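Long-range contact in FOKI restriction endonuclease (Planomicrobium okeanokoites, PDB 2FOK), which cuts double-stranded DNA as a type IIS restriction endonuclease, pairing a DNA-recognition region with a separate metal-dependent cleavage domain: residues F17-S31 with F129-D143. Residues are numbered along the deposited sequence; the frame is centred on the assembly and turned at random.
Sequences FENLKRVVQVFDRNS and FVITDVGLAYSKSAD
Lys21 reaches across from helix 17-24 and forms a salt bridge with Asp143, NZ to OD1 2.8 Å, meeting the oxygen nearly along its C-O bond. The same NZ gives a hydrogen bond to Ser141 O (3.0 Å) from above the carbonyl plane and pairs with Glu148 of helix 146-157, so two carboxylates share the one ammonium. A methionine in place of Lys21 would probably leave both Asp143 and Glu148 without their positive partner. At the other end, Asp28 OD2 forms a salt bridge with Lys140 NZ at 2.7 Å and accepts from Ser139 OG at 2.9 Å; CG anti to the backbone N (chi1 171°) aims the carboxylate at helix 133-140, while OD1 closes an Asx turn onto Asn30 N. Between them, Gln25 NE2 donates to Ser139 O (3.1 Å), in the carbonyl plane and on a lone pair.

Nearer its backbone, the aliphatic part of Lys21 lies over one face of Tyr138, a CH-pi contact with CG 3.7 Å from the ring centroid. Val24 CG2 meets that ring at its edge. Farther along, Phe27 CB packs on Ile131 CB at 3.6 Å, and a water links Phe27 O to Ile131 N.

The two helices cross at -118° with axes 9.4 Å apart, within the first recognition subdomain, a family of the helix-turn-helix clan. Phe119 stacks on Tyr138, Trp113 of helix 104-116 meets Phe17 edge-to-face, and strand 128-131 carries the contact into the small antiparallel sheet between strands 66-67 and 120-123.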
loop_
_atom_site.group_PDB
_atom_site.type_symbol
_atom_site.label_atom_id
_atom_site.label_comp_id
_atom_site.label_asym_id
_atom_site.label_seq_id
_atom_site.Cartn_x
_atom_site.Cartn_y
_atom_site.Cartn_z
ATOM N N PHE A 17 17.476 6.256 -13.742
ATOM C CA PHE A 17 18.625 6.224 -12.836
ATOM C C PHE A 17 19.595 7.348 -13.212
ATOM O O PHE A 17 20.368 7.826 -12.376
ATOM C CB PHE A 17 19.350 4.869 -12.925
ATOM C CG PHE A 17 19.057 3.934 -11.774
ATOM C CD1 PHE A 17 19.595 4.165 -10.512
ATOM C CD2 PHE A 17 18.234 2.822 -11.955
ATOM C CE1 PHE A 17 19.322 3.312 -9.449
ATOM C CE2 PHE A 17 17.953 1.958 -10.896
ATOM C CZ PHE A 17 18.502 2.206 -9.636
ATOM N N GLU A 18 19.536 7.761 -14.477
ATOM C CA GLU A 18 20.394 8.821 -14.996
ATOM C C GLU A 18 19.911 10.151 -14.436
ATOM O O GLU A 18 20.670 11.120 -14.344
ATOM C CB GLU A 18 20.354 8.832 -16.535
ATOM C CG GLU A 18 21.463 9.645 -17.207
ATOM C CD GLU A 18 22.687 8.811 -17.589
ATOM O OE1 GLU A 18 22.589 8.009 -18.553
ATOM O OE2 GLU A 18 23.749 8.959 -16.932
ATOM N N ASN A 19 18.636 10.195 -14.063
ATOM C CA ASN A 19 18.073 11.400 -13.483
ATOM C C ASN A 19 18.299 11.387 -11.961
ATOM O O ASN A 19 18.459 12.438 -11.347
ATOM C CB ASN A 19 16.586 11.501 -13.822
ATOM C CG ASN A 19 16.341 12.020 -15.239
ATOM O OD1 ASN A 19 15.310 11.728 -15.852
ATOM N ND2 ASN A 19 17.288 12.791 -15.762
ATOM N N LEU A 20 18.317 10.195 -11.359
ATOM C CA LEU A 20 18.570 10.069 -9.924
ATOM C C LEU A 20 19.955 10.654 -9.644
ATOM O O LEU A 20 20.124 11.488 -8.755
ATOM C CB LEU A 20 18.543 8.596 -9.495
ATOM C CG LEU A 20 19.193 8.230 -8.150
ATOM C CD1 LEU A 20 18.368 8.803 -7.017
ATOM C CD2 LEU A 20 19.306 6.723 -8.003
ATOM N N LYS A 21 20.937 10.215 -10.427
ATOM C CA LYS A 21 22.311 10.668 -10.287
ATOM C C LYS A 21 22.416 12.188 -10.342
ATOM O O LYS A 21 23.019 12.802 -9.462
ATOM C CB LYS A 21 23.186 10.041 -11.378
ATOM C CG LYS A 21 24.604 9.681 -10.889
ATOM C CD LYS A 21 25.578 9.404 -12.041
ATOM C CE LYS A 21 26.910 8.891 -11.527
ATOM N NZ LYS A 21 27.639 8.115 -12.567
ATOM N N ARG A 22 21.837 12.790 -11.375
ATOM C CA ARG A 22 21.859 14.237 -11.539
ATOM C C ARG A 22 21.337 14.905 -10.272
ATOM O O ARG A 22 21.889 15.899 -9.811
ATOM C CB ARG A 22 20.979 14.643 -12.723
ATOM C CG ARG A 22 21.605 14.450 -14.103
ATOM C CD ARG A 22 20.656 14.944 -15.209
ATOM N NE ARG A 22 20.334 16.363 -15.060
ATOM C CZ ARG A 22 20.948 17.337 -15.722
ATOM N NH1 ARG A 22 21.915 17.048 -16.583
ATOM N NH2 ARG A 22 20.632 18.604 -15.492
ATOM N N VAL A 23 20.261 14.359 -9.718
ATOM C CA VAL A 23 19.675 14.898 -8.502
ATOM C C VAL A 23 20.703 14.879 -7.376
ATOM O O VAL A 23 20.760 15.801 -6.566
ATOM C CB VAL A 23 18.430 14.082 -8.063
ATOM C CG1 VAL A 23 17.962 14.542 -6.672
ATOM C CG2 VAL A 23 17.295 14.249 -9.095
ATOM N N VAL A 24 21.512 13.823 -7.341
ATOM C CA VAL A 24 22.549 13.657 -6.333
ATOM C C VAL A 24 23.755 14.570 -6.573
ATOM O O VAL A 24 24.304 15.147 -5.644
ATOM C CB VAL A 24 23.048 12.193 -6.308
ATOM C CG1 VAL A 24 24.112 12.016 -5.229
ATOM C CG2 VAL A 24 21.878 11.250 -6.077
ATOM N N GLN A 25 24.160 14.684 -7.832
ATOM C CA GLN A 25 25.304 15.501 -8.226
ATOM C C GLN A 25 25.089 16.985 -8.002
ATOM O O GLN A 25 25.949 17.801 -8.332
ATOM C CB GLN A 25 25.624 15.254 -9.698
ATOM C CG GLN A 25 26.077 13.843 -9.952
ATOM C CD GLN A 25 26.190 13.524 -11.419
ATOM O OE1 GLN A 25 25.476 14.092 -12.235
ATOM N NE2 GLN A 25 27.093 12.609 -11.765
ATOM N N VAL A 26 23.945 17.330 -7.431
ATOM C CA VAL A 26 23.589 18.721 -7.179
ATOM C C VAL A 26 23.954 19.106 -5.747
ATOM O O VAL A 26 24.054 20.286 -5.410
ATOM C CB VAL A 26 22.070 18.919 -7.467
ATOM C CG1 VAL A 26 21.409 19.766 -6.396
ATOM C CG2 VAL A 26 21.895 19.531 -8.855
ATOM N N PHE A 27 24.166 18.101 -4.906
ATOM C CA PHE A 27 24.555 18.357 -3.520
ATOM C C PHE A 27 26.084 18.310 -3.408
ATOM O O PHE A 27 26.644 18.528 -2.337
ATOM C CB PHE A 27 23.949 17.303 -2.588
ATOM C CG PHE A 27 22.452 17.279 -2.580
ATOM C CD1 PHE A 27 21.748 16.783 -3.672
ATOM C CD2 PHE A 27 21.745 17.668 -1.448
ATOM C CE1 PHE A 27 20.372 16.659 -3.637
ATOM C CE2 PHE A 27 20.365 17.553 -1.399
ATOM C CZ PHE A 27 19.675 17.043 -2.494
ATOM N N ASP A 28 26.740 18.006 -4.528
ATOM C CA ASP A 28 28.202 17.919 -4.615
ATOM C C ASP A 28 28.721 19.184 -5.304
ATOM O O ASP A 28 28.528 19.360 -6.492
ATOM C CB ASP A 28 28.592 16.673 -5.422
ATOM C CG ASP A 28 30.074 16.617 -5.743
ATOM O OD1 ASP A 28 30.735 17.671 -5.716
ATOM O OD2 ASP A 28 30.581 15.511 -6.026
ATOM N N ARG A 29 29.393 20.044 -4.544
ATOM C CA ARG A 29 29.913 21.318 -5.040
ATOM C C ARG A 29 30.900 21.262 -6.198
ATOM O O ARG A 29 31.017 22.223 -6.961
ATOM C CB ARG A 29 30.542 22.105 -3.886
ATOM C CG ARG A 29 31.732 21.412 -3.227
ATOM C CD ARG A 29 32.492 22.373 -2.300
ATOM N NE ARG A 29 33.409 21.681 -1.393
ATOM C CZ ARG A 29 33.272 21.647 -0.069
ATOM N NH1 ARG A 29 32.254 22.267 0.517
ATOM N NH2 ARG A 29 34.156 20.995 0.675
ATOM N N ASN A 30 31.598 20.141 -6.339
ATOM C CA ASN A 30 32.581 19.996 -7.404
ATOM C C ASN A 30 32.136 19.128 -8.576
ATOM O O ASN A 30 32.964 18.469 -9.209
ATOM C CB ASN A 30 33.881 19.446 -6.823
ATOM C CG ASN A 30 34.508 20.389 -5.817
ATOM O OD1 ASN A 30 34.671 21.582 -6.089
ATOM N ND2 ASN A 30 34.861 19.865 -4.644
ATOM N N SER A 31 30.839 19.107 -8.870
ATOM C CA SER A 31 30.357 18.315 -9.996
ATOM C C SER A 31 29.920 19.259 -11.108
ATOM O O SER A 31 29.667 20.439 -10.858
ATOM C CB SER A 31 29.184 17.420 -9.579
ATOM O OG SER A 31 28.131 18.183 -9.027
ATOM N N PHE A 129 18.451 18.743 3.829
ATOM C CA PHE A 129 19.240 17.596 3.398
ATOM C C PHE A 129 20.665 18.015 3.018
ATOM O O PHE A 129 20.922 19.178 2.676
ATOM C CB PHE A 129 18.636 16.921 2.149
ATOM C CG PHE A 129 17.192 16.519 2.284
ATOM C CD1 PHE A 129 16.190 17.476 2.341
ATOM C CD2 PHE A 129 16.834 15.175 2.281
ATOM C CE1 PHE A 129 14.857 17.113 2.386
ATOM C CE2 PHE A 129 15.497 14.794 2.325
ATOM C CZ PHE A 129 14.504 15.769 2.376
ATOM N N VAL A 130 21.574 17.039 3.075
ATOM C CA VAL A 130 22.963 17.217 2.672
ATOM C C VAL A 130 23.375 15.886 2.039
ATOM O O VAL A 130 22.751 14.861 2.274
ATOM C CB VAL A 130 23.917 17.526 3.861
ATOM C CG1 VAL A 130 23.566 18.871 4.487
ATOM C CG2 VAL A 130 23.853 16.404 4.889
ATOM N N ILE A 131 24.412 15.911 1.221
ATOM C CA ILE A 131 24.895 14.707 0.572
ATOM C C ILE A 131 25.614 13.876 1.638
ATOM O O ILE A 131 25.944 14.394 2.707
ATOM C CB ILE A 131 25.864 15.083 -0.577
ATOM C CG1 ILE A 131 26.007 13.924 -1.556
ATOM C CG2 ILE A 131 27.220 15.496 -0.010
ATOM C CD1 ILE A 131 26.755 14.292 -2.849
ATOM N N THR A 132 25.829 12.590 1.365
ATOM C CA THR A 132 26.523 11.732 2.316
ATOM C C THR A 132 27.837 11.246 1.745
ATOM O O THR A 132 28.290 11.688 0.688
ATOM C CB THR A 132 25.706 10.466 2.698
ATOM O OG1 THR A 132 25.527 9.650 1.538
ATOM C CG2 THR A 132 24.353 10.836 3.289
ATOM N N ASP A 133 28.433 10.310 2.469
ATOM C CA ASP A 133 29.694 9.686 2.100
ATOM C C ASP A 133 29.554 8.928 0.770
ATOM O O ASP A 133 30.304 9.166 -0.181
ATOM C CB ASP A 133 30.087 8.711 3.207
ATOM C CG ASP A 133 28.873 8.001 3.801
ATOM O OD1 ASP A 133 28.339 7.075 3.145
ATOM O OD2 ASP A 133 28.443 8.381 4.915
ATOM N N VAL A 134 28.595 8.008 0.709
ATOM C CA VAL A 134 28.385 7.219 -0.497
ATOM C C VAL A 134 27.777 8.019 -1.636
ATOM O O VAL A 134 27.882 7.630 -2.799
ATOM C CB VAL A 134 27.514 5.997 -0.203
ATOM C CG1 VAL A 134 28.338 4.964 0.556
ATOM C CG2 VAL A 134 26.298 6.404 0.609
ATOM N N GLY A 135 27.154 9.144 -1.302
ATOM C CA GLY A 135 26.561 9.990 -2.321
ATOM C C GLY A 135 27.609 10.678 -3.183
ATOM O O GLY A 135 27.465 10.769 -4.407
ATOM N N LEU A 136 28.671 11.165 -2.547
ATOM C CA LEU A 136 29.741 11.845 -3.266
ATOM C C LEU A 136 30.453 10.859 -4.193
ATOM O O LEU A 136 30.793 11.194 -5.333
ATOM C CB LEU A 136 30.726 12.464 -2.270
ATOM C CG LEU A 136 30.179 13.716 -1.573
ATOM C CD1 LEU A 136 30.743 13.821 -0.163
ATOM C CD2 LEU A 136 30.539 14.940 -2.385
ATOM N N ALA A 137 30.652 9.637 -3.707
ATOM C CA ALA A 137 31.305 8.590 -4.487
ATOM C C ALA A 137 30.413 8.228 -5.661
ATOM O O ALA A 137 30.891 7.871 -6.738
ATOM C CB ALA A 137 31.551 7.355 -3.616
ATOM N N TYR A 138 29.106 8.291 -5.440
ATOM C CA TYR A 138 28.154 8.000 -6.503
ATOM C C TYR A 138 28.281 9.147 -7.512
ATOM O O TYR A 138 28.293 8.935 -8.723
ATOM C CB TYR A 138 26.733 7.943 -5.929
ATOM C CG TYR A 138 25.650 7.671 -6.947
ATOM C CD1 TYR A 138 25.830 6.724 -7.955
ATOM C CD2 TYR A 138 24.446 8.370 -6.909
ATOM C CE1 TYR A 138 24.834 6.481 -8.902
ATOM C CE2 TYR A 138 23.442 8.136 -7.851
ATOM C CZ TYR A 138 23.644 7.188 -8.845
ATOM O OH TYR A 138 22.658 6.957 -9.783
ATOM N N SER A 139 28.411 10.358 -6.977
ATOM C CA SER A 139 28.531 11.584 -7.765
ATOM C C SER A 139 29.710 11.600 -8.736
ATOM O O SER A 139 29.526 11.894 -9.912
ATOM C CB SER A 139 28.630 12.795 -6.821
ATOM O OG SER A 139 28.541 14.028 -7.520
ATOM N N LYS A 140 30.912 11.290 -8.248
ATOM C CA LYS A 140 32.117 11.293 -9.088
ATOM C C LYS A 140 32.301 10.033 -9.934
ATOM O O LYS A 140 33.099 10.017 -10.883
ATOM C CB LYS A 140 33.360 11.497 -8.222
ATOM C CG LYS A 140 33.237 10.940 -6.815
ATOM C CD LYS A 140 34.052 11.748 -5.808
ATOM C CE LYS A 140 33.428 13.113 -5.533
ATOM N NZ LYS A 140 32.119 13.270 -6.215
ATOM N N SER A 141 31.559 8.984 -9.593
ATOM C CA SER A 141 31.629 7.707 -10.302
ATOM C C SER A 141 31.443 7.846 -11.814
ATOM O O SER A 141 30.590 8.591 -12.281
ATOM C CB SER A 141 30.567 6.759 -9.757
ATOM O OG SER A 141 29.273 7.211 -10.131
ATOM N N ALA A 142 32.246 7.121 -12.582
ATOM C CA ALA A 142 32.130 7.181 -14.033
ATOM C C ALA A 142 30.821 6.513 -14.433
ATOM O O ALA A 142 30.403 5.529 -13.815
ATOM C CB ALA A 142 33.305 6.461 -14.682
ATOM N N ASP A 143 30.167 7.056 -15.451
ATOM C CA ASP A 143 28.908 6.500 -15.938
ATOM C C ASP A 143 29.132 5.118 -16.549
ATOM O O ASP A 143 30.020 4.948 -17.379
ATOM C CB ASP A 143 28.317 7.396 -17.017
ATOM C CG ASP A 143 27.642 8.622 -16.461
ATOM O OD1 ASP A 143 27.729 8.869 -15.239
ATOM O OD2 ASP A 143 27.022 9.346 -17.268
HETATM O O HOH W 1 23.087 5.796 -12.034
HETATM O O HOH W 2 25.348 18.831 0.321
#